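Local coordinates for protein potential RNA-dependent RNA polymerase (Human picobirnavirus, PDB 5I62) that probably catalyses template-directed RNA synthesis from ribonucleoside triphosphates, serving both transcription and replication of the double-stranded RNA genome of the virus, at residues K460-I468 against W525-R533; E440-I451 against D471-F482. One frame throughout, in Å; residues are numbered along the deposited sequence.

Interaction 1: residues K460-I468 against W525-R533; sequences KEEFLDFCI and WVVQALKSR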
# COMPACT_ATOMS: atom_id res chain seq x y z
N LYS A 460 -10.34 20.77 11.32
CA LYS A 460 -10.89 20.27 10.07
C LYS A 460 -11.91 21.24 9.47
O LYS A 460 -12.02 21.35 8.25
CB LYS A 460 -11.51 18.90 10.28
CG LYS A 460 -12.62 18.92 11.29
CD LYS A 460 -13.13 17.52 11.52
CE LYS A 460 -14.17 17.50 12.63
NZ LYS A 460 -15.12 16.39 12.42
N GLU A 461 -12.66 21.95 10.32
CA GLU A 461 -13.67 22.86 9.79
C GLU A 461 -13.03 24.07 9.14
O GLU A 461 -13.47 24.52 8.08
CB GLU A 461 -14.64 23.31 10.89
CG GLU A 461 -15.40 22.18 11.56
CD GLU A 461 -16.42 21.51 10.63
OE1 GLU A 461 -16.64 21.99 9.49
OE2 GLU A 461 -17.00 20.48 11.05
N GLU A 462 -12.01 24.64 9.79
CA GLU A 462 -11.24 25.71 9.17
C GLU A 462 -10.56 25.21 7.91
O GLU A 462 -10.53 25.92 6.89
CB GLU A 462 -10.20 26.26 10.14
CG GLU A 462 -10.79 26.98 11.36
CD GLU A 462 -11.19 26.03 12.49
OE1 GLU A 462 -11.24 24.79 12.28
OE2 GLU A 462 -11.47 26.53 13.60
N PHE A 463 -10.03 23.99 7.95
CA PHE A 463 -9.36 23.44 6.79
C PHE A 463 -10.33 23.31 5.62
O PHE A 463 -9.98 23.64 4.48
CB PHE A 463 -8.74 22.09 7.12
CG PHE A 463 -7.91 21.53 6.01
CD1 PHE A 463 -6.71 22.13 5.67
CD2 PHE A 463 -8.35 20.43 5.29
CE1 PHE A 463 -5.94 21.63 4.63
CE2 PHE A 463 -7.58 19.92 4.25
CZ PHE A 463 -6.37 20.52 3.92
N LEU A 464 -11.56 22.87 5.89
CA LEU A 464 -12.56 22.73 4.83
C LEU A 464 -12.92 24.08 4.22
O LEU A 464 -13.03 24.21 3.00
CB LEU A 464 -13.80 22.03 5.37
CG LEU A 464 -14.87 21.73 4.32
CD1 LEU A 464 -14.32 20.81 3.22
CD2 LEU A 464 -16.09 21.12 5.00
N ASP A 465 -13.13 25.10 5.07
CA ASP A 465 -13.41 26.43 4.55
C ASP A 465 -12.25 26.94 3.71
O ASP A 465 -12.45 27.57 2.67
CB ASP A 465 -13.71 27.40 5.70
CG ASP A 465 -15.04 27.11 6.39
OD1 ASP A 465 -15.94 26.52 5.76
OD2 ASP A 465 -15.18 27.48 7.58
N PHE A 466 -11.02 26.66 4.14
CA PHE A 466 -9.85 27.01 3.34
C PHE A 466 -9.87 26.30 1.99
O PHE A 466 -9.54 26.90 0.96
CB PHE A 466 -8.57 26.66 4.10
CG PHE A 466 -7.31 27.05 3.38
CD1 PHE A 466 -6.88 28.36 3.38
CD2 PHE A 466 -6.58 26.11 2.67
CE1 PHE A 466 -5.71 28.73 2.73
CE2 PHE A 466 -5.42 26.46 2.00
CZ PHE A 466 -4.98 27.78 2.03
N CYS A 467 -10.22 25.02 1.97
CA CYS A 467 -10.22 24.27 0.71
C CYS A 467 -11.35 24.71 -0.21
O CYS A 467 -11.18 24.77 -1.44
CB CYS A 467 -10.31 22.78 1.00
SG CYS A 467 -8.77 22.14 1.78
N ILE A 468 -12.53 25.02 0.35
CA ILE A 468 -13.64 25.49 -0.48
C ILE A 468 -13.22 26.71 -1.29
O ILE A 468 -13.51 26.82 -2.49
CB ILE A 468 -14.87 25.79 0.40
CG1 ILE A 468 -15.49 24.49 0.94
CG2 ILE A 468 -15.90 26.61 -0.39
CD1 ILE A 468 -16.47 24.72 2.11
N TRP A 525 -17.63 12.27 6.32
CA TRP A 525 -17.72 13.52 7.07
C TRP A 525 -17.71 14.74 6.16
O TRP A 525 -18.48 15.69 6.36
CB TRP A 525 -16.57 13.62 8.08
CG TRP A 525 -16.32 15.04 8.47
CD1 TRP A 525 -17.04 15.77 9.37
CD2 TRP A 525 -15.32 15.92 7.94
NE1 TRP A 525 -16.53 17.05 9.44
CE2 TRP A 525 -15.48 17.17 8.57
CE3 TRP A 525 -14.30 15.77 6.99
CZ2 TRP A 525 -14.67 18.26 8.30
CZ3 TRP A 525 -13.49 16.86 6.71
CH2 TRP A 525 -13.68 18.09 7.36
N VAL A 526 -16.82 14.75 5.16
CA VAL A 526 -16.67 15.95 4.34
C VAL A 526 -17.95 16.22 3.55
O VAL A 526 -18.32 17.38 3.32
CB VAL A 526 -15.45 15.83 3.40
CG1 VAL A 526 -15.62 14.68 2.41
CG2 VAL A 526 -15.21 17.14 2.64
N VAL A 527 -18.66 15.16 3.15
CA VAL A 527 -19.94 15.32 2.47
C VAL A 527 -20.96 15.94 3.42
O VAL A 527 -21.69 16.87 3.06
CB VAL A 527 -20.42 13.97 1.91
CG1 VAL A 527 -21.82 14.10 1.33
CG2 VAL A 527 -19.45 13.45 0.84
N GLN A 528 -21.02 15.43 4.65
CA GLN A 528 -21.91 16.01 5.65
C GLN A 528 -21.54 17.45 5.95
O GLN A 528 -22.42 18.31 6.10
CB GLN A 528 -21.88 15.17 6.93
CG GLN A 528 -22.82 15.70 8.01
CD GLN A 528 -22.52 15.14 9.39
OE1 GLN A 528 -21.56 14.38 9.58
NE2 GLN A 528 -23.35 15.50 10.37
N ALA A 529 -20.24 17.74 6.05
CA ALA A 529 -19.81 19.10 6.36
C ALA A 529 -20.16 20.07 5.23
O ALA A 529 -20.59 21.20 5.48
CB ALA A 529 -18.31 19.13 6.65
N LEU A 530 -19.98 19.65 3.98
CA LEU A 530 -20.34 20.51 2.85
C LEU A 530 -21.85 20.76 2.80
O LEU A 530 -22.29 21.91 2.68
CB LEU A 530 -19.85 19.89 1.55
CG LEU A 530 -18.33 19.93 1.38
CD1 LEU A 530 -17.92 19.01 0.25
CD2 LEU A 530 -17.87 21.37 1.13
N LYS A 531 -22.65 19.69 2.89
CA LYS A 531 -24.11 19.83 2.90
C LYS A 531 -24.58 20.75 4.03
O LYS A 531 -25.60 21.43 3.88
CB LYS A 531 -24.77 18.47 3.06
CG LYS A 531 -24.74 17.59 1.83
CD LYS A 531 -25.44 16.28 2.14
CE LYS A 531 -25.59 15.42 0.90
NZ LYS A 531 -26.16 14.10 1.27
N SER A 532 -23.88 20.76 5.16
CA SER A 532 -24.27 21.66 6.23
C SER A 532 -23.97 23.12 5.90
O SER A 532 -24.52 24.02 6.54
CB SER A 532 -23.57 21.27 7.53
OG SER A 532 -22.35 21.98 7.66
N ARG A 533 -23.12 23.37 4.91
CA ARG A 533 -22.80 24.72 4.47
C ARG A 533 -23.75 25.22 3.38
O ARG A 533 -23.50 26.29 2.81
CB ARG A 533 -21.35 24.78 3.98
CG ARG A 533 -20.32 24.95 5.10
CD ARG A 533 -18.98 24.35 4.71
NE ARG A 533 -17.94 24.59 5.70
CZ ARG A 533 -17.79 23.89 6.83
NH1 ARG A 533 -18.63 22.91 7.12
NH2 ARG A 533 -16.80 24.18 7.66
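Helix 460-468 and helix 525-532 cross at -70°, their axes 11.3 Å apart at closest approach, with Leu-464 facing Val-526 and Glu-461 facing Ala-529. Leu-464 fills the middle of the crossing: CD2 presses on Ala-529 CB at 3.4 Å, tighter than ordinary carbon packing, while CD1 meets Val-526 CG2 and, more loosely, Leu-530 CD2. Farther along, Ile-468 slides antiparallel past Leu-530, with Ile-468 CD1 3.8 Å from Leu-530 CD2.

At the start of both helices, the extended Lys-460 chain passes slantwise over one face of the Trp-525 indole, with CD near the rim and 3.6 Å from CZ2; Ala-529 CB touches the opposite face. A chi1 of 60°, CG between backbone N and carbonyl carbon, directs the lysine over the ring. Its NZ makes an off-centre cation-pi contact with the five-membered ring and is hydrogen-bonded to Lys-455 O.

Arg-533, following Ser-532, closes the other side in a salt-bridge network. NE donates to Asp-465 OD1 at 2.8 Å, and NH2 reaches the same oxygen from above the carboxylate plane, a side-on grip on one atom. NH2 also binds Glu-461 OE1 at 2.9 Å, nearly along the C-O axis, with carboxylate and guanidinium almost coplanar. NH1 donates back to Ala-529 O, and Leu-464 CD2 sits over the centre of one guanidinium face; in-plane bonds and this methyl fix the group's turn. The positive charge of Arg-533 would probably favour the ionised forms of both acids and offset their repulsion.

Glu-452 accepts bonds from Trp-525 N and Val-526 N. The crossing ties the terminal helix to the C-terminal helical region: helix 441-451 packs on both helices through Ile-451, while Phe-463 and Phe-466 carry helix 460-469 onto helices 419-427 and 44-55.

Interaction 2: residues E440-I451 against D471-F482; sequences EKMVTLRYLSII and DKTRLGLGIPGF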
# COMPACT_ATOMS: atom_id res chain seq x y z
N GLU A 440 -15.05 17.60 -14.80
CA GLU A 440 -14.59 18.16 -13.53
C GLU A 440 -15.15 17.43 -12.32
O GLU A 440 -14.61 17.60 -11.21
CB GLU A 440 -14.96 19.65 -13.42
CG GLU A 440 -14.45 20.47 -14.58
CD GLU A 440 -15.10 21.85 -14.65
OE1 GLU A 440 -15.60 22.34 -13.60
OE2 GLU A 440 -15.13 22.44 -15.75
N LYS A 441 -16.21 16.64 -12.48
CA LYS A 441 -16.71 15.85 -11.36
C LYS A 441 -15.62 14.95 -10.79
O LYS A 441 -15.52 14.78 -9.57
CB LYS A 441 -17.93 15.03 -11.78
CG LYS A 441 -19.21 15.83 -11.85
CD LYS A 441 -20.40 14.95 -12.18
CE LYS A 441 -21.59 15.79 -12.62
NZ LYS A 441 -22.70 14.93 -13.09
N MET A 442 -14.80 14.36 -11.66
CA MET A 442 -13.77 13.46 -11.17
C MET A 442 -12.69 14.21 -10.40
O MET A 442 -12.12 13.67 -9.43
CB MET A 442 -13.19 12.63 -12.32
CG MET A 442 -14.19 11.57 -12.81
SD MET A 442 -13.64 10.46 -14.12
CE MET A 442 -12.81 9.18 -13.17
N VAL A 443 -12.39 15.45 -10.80
CA VAL A 443 -11.49 16.28 -10.00
C VAL A 443 -12.04 16.46 -8.59
O VAL A 443 -11.33 16.25 -7.59
CB VAL A 443 -11.26 17.65 -10.68
CG1 VAL A 443 -10.38 18.52 -9.81
CG2 VAL A 443 -10.63 17.47 -12.06
N THR A 444 -13.32 16.83 -8.49
CA THR A 444 -13.95 17.06 -7.20
C THR A 444 -14.01 15.79 -6.36
O THR A 444 -13.83 15.84 -5.14
CB THR A 444 -15.36 17.63 -7.40
OG1 THR A 444 -15.28 18.85 -8.15
CG2 THR A 444 -16.01 17.91 -6.05
N LEU A 445 -14.30 14.65 -6.99
CA LEU A 445 -14.30 13.40 -6.25
C LEU A 445 -12.93 13.12 -5.65
O LEU A 445 -12.82 12.66 -4.51
CB LEU A 445 -14.73 12.24 -7.15
CG LEU A 445 -16.22 12.28 -7.54
CD1 LEU A 445 -16.50 11.27 -8.60
CD2 LEU A 445 -17.08 12.01 -6.31
N ARG A 446 -11.86 13.40 -6.40
CA ARG A 446 -10.51 13.23 -5.86
C ARG A 446 -10.28 14.16 -4.67
O ARG A 446 -9.78 13.72 -3.63
CB ARG A 446 -9.46 13.44 -6.94
CG ARG A 446 -8.00 13.26 -6.46
CD ARG A 446 -7.01 13.49 -7.61
NE ARG A 446 -5.63 13.46 -7.12
CZ ARG A 446 -4.97 14.51 -6.65
NH1 ARG A 446 -5.56 15.70 -6.60
NH2 ARG A 446 -3.73 14.38 -6.20
N TYR A 447 -10.65 15.44 -4.81
CA TYR A 447 -10.53 16.39 -3.69
C TYR A 447 -11.19 15.84 -2.43
O TYR A 447 -10.62 15.93 -1.33
CB TYR A 447 -11.18 17.73 -4.03
CG TYR A 447 -10.49 18.61 -5.04
CD1 TYR A 447 -9.15 18.45 -5.37
CD2 TYR A 447 -11.21 19.64 -5.66
CE1 TYR A 447 -8.54 19.29 -6.29
CE2 TYR A 447 -10.62 20.47 -6.57
CZ TYR A 447 -9.29 20.30 -6.89
OH TYR A 447 -8.72 21.14 -7.82
N LEU A 448 -12.42 15.34 -2.56
CA LEU A 448 -13.16 14.88 -1.39
C LEU A 448 -12.48 13.69 -0.74
O LEU A 448 -12.40 13.59 0.49
CB LEU A 448 -14.60 14.51 -1.77
CG LEU A 448 -15.44 15.65 -2.35
CD1 LEU A 448 -16.83 15.15 -2.74
CD2 LEU A 448 -15.53 16.79 -1.36
N SER A 449 -11.99 12.75 -1.56
CA SER A 449 -11.31 11.59 -1.00
C SER A 449 -10.06 11.99 -0.23
O SER A 449 -9.71 11.35 0.77
CB SER A 449 -11.00 10.59 -2.10
OG SER A 449 -9.99 11.09 -2.95
N ILE A 450 -9.36 13.04 -0.67
CA ILE A 450 -8.20 13.52 0.07
C ILE A 450 -8.64 14.19 1.36
O ILE A 450 -8.13 13.87 2.44
CB ILE A 450 -7.37 14.49 -0.79
CG1 ILE A 450 -6.72 13.76 -1.97
CG2 ILE A 450 -6.31 15.19 0.07
CD1 ILE A 450 -6.25 14.70 -3.09
N ILE A 451 -9.60 15.11 1.27
CA ILE A 451 -10.01 15.90 2.43
C ILE A 451 -10.64 15.01 3.49
O ILE A 451 -10.47 15.25 4.69
CB ILE A 451 -10.95 17.04 2.00
CG1 ILE A 451 -10.19 18.09 1.18
CG2 ILE A 451 -11.63 17.69 3.23
CD1 ILE A 451 -11.07 19.01 0.31
N ASP A 471 -11.42 26.17 -4.67
CA ASP A 471 -12.05 25.39 -5.72
C ASP A 471 -13.16 26.21 -6.37
O ASP A 471 -14.08 26.67 -5.69
CB ASP A 471 -12.59 24.06 -5.18
CG ASP A 471 -13.13 23.17 -6.29
OD1 ASP A 471 -12.91 23.49 -7.48
OD2 ASP A 471 -13.77 22.14 -5.98
N LYS A 472 -13.05 26.39 -7.69
CA LYS A 472 -14.08 27.08 -8.46
C LYS A 472 -15.47 26.50 -8.16
O LYS A 472 -16.42 27.25 -7.88
CB LYS A 472 -13.75 26.97 -9.95
CG LYS A 472 -14.72 27.69 -10.91
CD LYS A 472 -15.27 28.98 -10.30
CE LYS A 472 -16.37 29.58 -11.18
NZ LYS A 472 -17.51 28.63 -11.41
N THR A 473 -15.59 25.17 -8.20
CA THR A 473 -16.83 24.46 -7.93
C THR A 473 -17.09 24.25 -6.45
O THR A 473 -18.07 23.57 -6.11
CB THR A 473 -16.82 23.09 -8.62
OG1 THR A 473 -16.14 22.14 -7.78
CG2 THR A 473 -16.13 23.16 -9.95
N ARG A 474 -16.24 24.77 -5.57
CA ARG A 474 -16.44 24.74 -4.12
C ARG A 474 -16.70 23.32 -3.61
O ARG A 474 -17.62 23.08 -2.81
CB ARG A 474 -17.56 25.69 -3.71
CG ARG A 474 -17.25 27.14 -4.01
CD ARG A 474 -18.50 27.96 -4.20
NE ARG A 474 -19.23 28.10 -2.95
CZ ARG A 474 -20.51 27.81 -2.78
NH1 ARG A 474 -21.24 27.38 -3.80
NH2 ARG A 474 -21.07 27.97 -1.59
N LEU A 475 -15.87 22.38 -4.07
CA LEU A 475 -15.91 20.99 -3.61
C LEU A 475 -17.27 20.34 -3.88
O LEU A 475 -17.73 19.51 -3.10
CB LEU A 475 -15.55 20.88 -2.13
CG LEU A 475 -14.17 21.46 -1.78
CD1 LEU A 475 -13.83 21.29 -0.30
CD2 LEU A 475 -13.09 20.82 -2.66
N GLY A 476 -17.93 20.72 -4.96
CA GLY A 476 -19.20 20.14 -5.34
C GLY A 476 -20.41 20.96 -4.94
O GLY A 476 -21.50 20.71 -5.47
N LEU A 477 -20.25 21.92 -4.03
CA LEU A 477 -21.34 22.84 -3.71
C LEU A 477 -21.79 23.60 -4.95
O LEU A 477 -22.95 24.01 -5.02
CB LEU A 477 -20.91 23.81 -2.62
CG LEU A 477 -20.85 23.26 -1.19
CD1 LEU A 477 -20.05 24.20 -0.30
CD2 LEU A 477 -22.26 23.07 -0.64
N GLY A 478 -20.90 23.80 -5.91
CA GLY A 478 -21.20 24.49 -7.15
C GLY A 478 -21.56 23.58 -8.30
O GLY A 478 -21.63 24.06 -9.44
N ILE A 479 -21.79 22.30 -8.05
CA ILE A 479 -22.16 21.35 -9.10
C ILE A 479 -23.59 20.89 -8.82
O ILE A 479 -23.82 20.10 -7.89
CB ILE A 479 -21.18 20.16 -9.16
CG1 ILE A 479 -19.74 20.67 -9.25
CG2 ILE A 479 -21.52 19.25 -10.35
CD1 ILE A 479 -18.69 19.55 -9.45
N PRO A 480 -24.57 21.37 -9.57
CA PRO A 480 -25.98 21.08 -9.25
C PRO A 480 -26.25 19.58 -9.15
O PRO A 480 -25.85 18.80 -10.01
CB PRO A 480 -26.75 21.72 -10.41
CG PRO A 480 -25.84 22.81 -10.92
CD PRO A 480 -24.43 22.26 -10.74
N GLY A 481 -26.92 19.18 -8.06
CA GLY A 481 -27.23 17.79 -7.80
C GLY A 481 -26.09 16.94 -7.29
O GLY A 481 -26.33 15.84 -6.79
N PHE A 482 -24.85 17.42 -7.37
CA PHE A 482 -23.69 16.56 -7.16
C PHE A 482 -23.69 15.93 -5.77
O PHE A 482 -23.63 14.71 -5.62
CB PHE A 482 -22.41 17.35 -7.40
CG PHE A 482 -21.16 16.55 -7.20
CD1 PHE A 482 -20.77 15.61 -8.13
CD2 PHE A 482 -20.38 16.74 -6.07
CE1 PHE A 482 -19.62 14.87 -7.95
CE2 PHE A 482 -19.22 16.01 -5.89
CZ PHE A 482 -18.84 15.07 -6.83
O HOH W 1 -10.38 23.09 -8.61
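Thr-444 and Leu-475 bring helix 441-451 against a loop of successive beta turns, type I at Asp-471 to Arg-474 and Gly-476 to Ile-479, then type II at Ile-479 to Phe-482. This is helix-on-loop packing in the C-terminal part of the chain, consistent with the thumb of a right-hand polymerase.

Apolar contacts dominate. Leu-475 enters between Tyr-447, Leu-448 and Ile-451: CD1 touches Ile-451 CD1 at 3.6 Å, and CD2 reaches Tyr-447 CD2, the two side chains crossing at about a right angle. Thr-444 CG2 lies on the backbone joining Leu-475 to Gly-476, where a phi of 99° would press a beta carbon on the carbonyl O of Leu-475 and on Phe-482. The Phe-482 ring, carried toward the helix with CG opposite the backbone N (chi1 179°), meets Leu-445 CD2 through CZ at 3.6 Å and Leu-448 CD1 at its edge. The aliphatic part of Lys-441 runs past this ring in the opposite direction, and its NZ continues to a salt bridge with Glu-489.

Polar contacts centre on Asp-471, which organises its own turn. OD2 accepts from Leu-475 N at 2.8 Å and from Thr-473 OG1 at 3.0 Å, both above the same face of the carboxylate. Across the interface, Thr-444 OG1 and Thr-473 OG1 are only weakly associated, at 3.4 Å.

The Asp-471 carboxylate stands almost perpendicular to the Tyr-447 ring, with OD2 at the ring edge. A water joins the two groups, lying 2.7 Å from Tyr-447 OH and donating to Asp-471 OD1 at 2.8 Å.

Overall arrangement
From the N terminus, helix 441-451 comes first, helix 460-469 follows, then the turn-rich loop 471-482, and finally helix 525-532 close to the C terminus. Interaction 2 closes a loop around helix 460-469 by bringing 471-482 back onto 440-451; interaction 1 closes a longer one, returning the terminal helix to 460-468 across 56 intervening residues, part of them not modelled. The segments alternate, so the two closures cross rather than nest. Their centres lie about 12 Å apart and they touch directly: Leu-475 packs on Leu-464 and Leu-530, and Leu-530 also on Leu-448, joining three helices and the loop in one continuous apolar cluster.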